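Local coordinates for hypothetical protein DUF871 (Enterococcus faecalis, PDB 2P0O) that is of uncharacterised function but probably acts as a 6-phospho-N-acetylmuramidase, a TIM-barrel glycosidase of cell-wall sugar recovery, at residues 9-14 with 53-58. Sequence-based numbering, arbitrary orientation.
Sequences VFLGEE and TDLGAI
Leu55, on helix 48-62, reaches across to Val9 and Leu11 and carries the apolar part of the contact alone on its side. The loop it meets follows the first strand, 4-8, of the eight-stranded parallel TIM barrel and leads to helix 17-28; helix 48-62 comes after strand 33-38. Leu55 CD2 makes the closest approach to both residues, 4.2 Å from Leu11 CD1 and 4.4 Å from Val9 CG1, with Leu55 CD1 flanking it on the Val9 side. Leu55 holds CG anti to its backbone N (chi1 173°), which carries the branch off the helix toward the loop. Both Leu11 methyls border Leu55 CD2, the chains at a slant, while Val9 comes in mainly through CG1. Ile34 of strand 33-38 and Ile23 of helix 17-28 also pack on both Val9 and Leu55, so the leucine sits in the layer between barrel wall and surrounding helices.

The polar part lies one residue earlier on the helix, where two carboxylates approach at the outer, more solvent-exposed edge. Glu14 OE2 stands 4.2 Å from Asp54 OD2, the planes turned 56° apart. Glu14 sends CG out anti to its backbone N, then bends at chi2 (57°), though a crystal neighbour also touches it. Asp54 OD2 takes a weak hydrogen bond from Gln50, one turn back.

No hydrogen bond joins the two segments, but Leu11 O accepts one from the guanidinium of Arg51, and Val9 is tied through its backbone to Phe35. Cohesion is therefore chiefly apolar, at ordinary to loose methyl distances over a modest 150 Å²; the carboxylates may add a little repulsion, probably softened by solvent and by each oxygen's hydrogen bond.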
ATOM      1  N   VAL A   9       3.065  -4.780  12.907  1.00 58.24           N
ATOM      2  CA  VAL A   9       2.984  -4.477  14.322  1.00 58.41           C
ATOM      3  C   VAL A   9       4.321  -4.846  14.929  1.00 58.02           C
ATOM      4  O   VAL A   9       4.924  -5.830  14.529  1.00 58.11           O
ATOM      5  CB  VAL A   9       1.826  -5.231  14.990  1.00 58.13           C
ATOM      6  CG1 VAL A   9       1.888  -5.077  16.501  1.00 59.91           C
ATOM      7  CG2 VAL A   9       0.492  -4.709  14.460  1.00 58.72           C
ATOM      8  N   PHE A  10       4.802  -4.015  15.844  1.00 58.32           N
ATOM      9  CA  PHE A  10       6.131  -4.181  16.455  1.00 58.49           C
ATOM     10  C   PHE A  10       5.967  -4.558  17.920  1.00 59.14           C
ATOM     11  O   PHE A  10       5.506  -3.756  18.740  1.00 58.43           O
ATOM     12  CB  PHE A  10       6.962  -2.909  16.260  1.00 57.87           C
ATOM     13  CG  PHE A  10       7.307  -2.654  14.814  1.00 58.47           C
ATOM     14  CD1 PHE A  10       6.390  -2.038  13.957  1.00 56.76           C
ATOM     15  CD2 PHE A  10       8.515  -3.113  14.285  1.00 56.19           C
ATOM     16  CE1 PHE A  10       6.699  -1.845  12.591  1.00 57.42           C
ATOM     17  CE2 PHE A  10       8.835  -2.917  12.933  1.00 55.92           C
ATOM     18  CZ  PHE A  10       7.951  -2.283  12.094  1.00 56.12           C
ATOM     19  N   LEU A  11       6.300  -5.811  18.227  1.00 60.04           N
ATOM     20  CA  LEU A  11       6.084  -6.341  19.569  1.00 60.96           C
ATOM     21  C   LEU A  11       7.282  -6.160  20.493  1.00 62.10           C
ATOM     22  O   LEU A  11       7.305  -6.733  21.583  1.00 61.39           O
ATOM     23  CB  LEU A  11       5.676  -7.818  19.514  1.00 61.16           C
ATOM     24  CG  LEU A  11       4.370  -8.095  18.768  1.00 60.21           C
ATOM     25  CD1 LEU A  11       4.031  -9.573  18.862  1.00 60.15           C
ATOM     26  CD2 LEU A  11       3.253  -7.239  19.353  1.00 59.69           C
ATOM     27  N   GLY A  12       8.261  -5.371  20.047  1.00 63.14           N
ATOM     28  CA  GLY A  12       9.413  -4.976  20.856  1.00 65.33           C
ATOM     29  C   GLY A  12       8.998  -3.951  21.894  1.00 66.67           C
ATOM     30  O   GLY A  12       9.787  -3.527  22.745  1.00 67.43           O
ATOM     31  N   GLU A  13       7.734  -3.562  21.829  1.00 68.17           N
ATOM     32  CA  GLU A  13       7.153  -2.623  22.783  1.00 69.46           C
ATOM     33  C   GLU A  13       5.766  -3.146  23.219  1.00 69.32           C
ATOM     34  O   GLU A  13       5.170  -3.994  22.542  1.00 69.06           O
ATOM     35  CB  GLU A  13       7.081  -1.226  22.125  1.00 70.34           C
ATOM     36  CG  GLU A  13       8.468  -0.479  22.001  1.00 72.11           C
ATOM     37  CD  GLU A  13       9.099  -0.487  20.575  1.00 74.84           C
ATOM     38  OE1 GLU A  13       8.366  -0.600  19.550  1.00 72.35           O
ATOM     39  OE2 GLU A  13      10.353  -0.349  20.492  1.00 76.02           O
ATOM     40  N   GLU A  14       5.259  -2.672  24.352  1.00 69.75           N
ATOM     41  CA  GLU A  14       3.929  -3.103  24.820  1.00 69.96           C
ATOM     42  C   GLU A  14       2.844  -2.563  23.879  1.00 69.17           C
ATOM     43  O   GLU A  14       2.961  -1.427  23.387  1.00 69.55           O
ATOM     44  CB  GLU A  14       3.686  -2.679  26.274  1.00 70.50           C
ATOM     45  CG  GLU A  14       2.337  -3.128  26.876  1.00 73.20           C
ATOM     46  CD  GLU A  14       2.115  -4.645  26.828  1.00 76.36           C
ATOM     47  OE1 GLU A  14       2.610  -5.357  27.750  1.00 76.82           O
ATOM     48  OE2 GLU A  14       1.429  -5.114  25.875  1.00 75.89           O
ATOM     49  N   THR A  53       0.220 -13.498  22.653  1.00 70.17           N
ATOM     50  CA  THR A  53      -1.085 -13.951  23.064  1.00 69.86           C
ATOM     51  C   THR A  53      -2.088 -12.800  22.988  1.00 69.48           C
ATOM     52  O   THR A  53      -3.234 -13.011  22.596  1.00 69.31           O
ATOM     53  CB  THR A  53      -1.087 -14.644  24.486  1.00 70.48           C
ATOM     54  OG1 THR A  53      -0.045 -15.663  24.498  1.00 70.67           O
ATOM     55  CG2 THR A  53      -2.476 -15.289  24.783  1.00 70.11           C
ATOM     56  N   ASP A  54      -1.675 -11.582  23.365  1.00 69.10           N
ATOM     57  CA  ASP A  54      -2.565 -10.337  23.247  1.00 68.36           C
ATOM     58  C   ASP A  54      -2.861 -10.003  21.772  1.00 67.14           C
ATOM     59  O   ASP A  54      -4.007  -9.647  21.423  1.00 67.47           O
ATOM     60  CB  ASP A  54      -1.908  -9.102  23.876  1.00 68.54           C
ATOM     61  CG  ASP A  54      -1.648  -9.251  25.360  1.00 69.98           C
ATOM     62  OD1 ASP A  54      -2.514  -9.824  26.106  1.00 70.59           O
ATOM     63  OD2 ASP A  54      -0.553  -8.776  25.790  1.00 71.88           O
ATOM     64  N   LEU A  55      -1.843 -10.100  20.917  1.00 65.77           N
ATOM     65  CA  LEU A  55      -2.018  -9.721  19.500  1.00 64.20           C
ATOM     66  C   LEU A  55      -2.920 -10.716  18.735  1.00 63.14           C
ATOM     67  O   LEU A  55      -3.839 -10.312  18.006  1.00 62.71           O
ATOM     68  CB  LEU A  55      -0.659  -9.536  18.774  1.00 64.12           C
ATOM     69  CG  LEU A  55      -0.745  -9.294  17.246  1.00 63.36           C
ATOM     70  CD1 LEU A  55      -1.466  -8.003  16.947  1.00 62.74           C
ATOM     71  CD2 LEU A  55       0.610  -9.319  16.515  1.00 63.51           C
ATOM     72  N   GLY A  56      -2.640 -12.022  18.906  1.00 62.76           N
ATOM     73  CA  GLY A  56      -3.498 -13.082  18.360  1.00 62.28           C
ATOM     74  C   GLY A  56      -4.955 -12.913  18.746  1.00 62.17           C
ATOM     75  O   GLY A  56      -5.857 -13.213  17.932  1.00 62.09           O
ATOM     76  N   ALA A  57      -5.191 -12.407  19.966  1.00 61.95           N
ATOM     77  CA  ALA A  57      -6.557 -12.181  20.437  1.00 62.99           C
ATOM     78  C   ALA A  57      -7.207 -11.078  19.615  1.00 63.17           C
ATOM     79  O   ALA A  57      -8.331 -11.229  19.123  1.00 63.04           O
ATOM     80  CB  ALA A  57      -6.588 -11.855  21.932  1.00 62.77           C
ATOM     81  N   ILE A  58      -6.478  -9.983  19.434  1.00 63.59           N
ATOM     82  CA  ILE A  58      -6.948  -8.906  18.578  1.00 63.98           C
ATOM     83  C   ILE A  58      -7.237  -9.437  17.157  1.00 63.75           C
ATOM     84  O   ILE A  58      -8.321  -9.218  16.622  1.00 63.56           O
ATOM     85  CB  ILE A  58      -5.951  -7.724  18.567  1.00 64.66           C
ATOM     86  CG1 ILE A  58      -5.649  -7.293  20.002  1.00 65.77           C
ATOM     87  CG2 ILE A  58      -6.516  -6.540  17.790  1.00 65.03           C
ATOM     88  CD1 ILE A  58      -4.358  -6.503  20.118  1.00 69.40           C
TER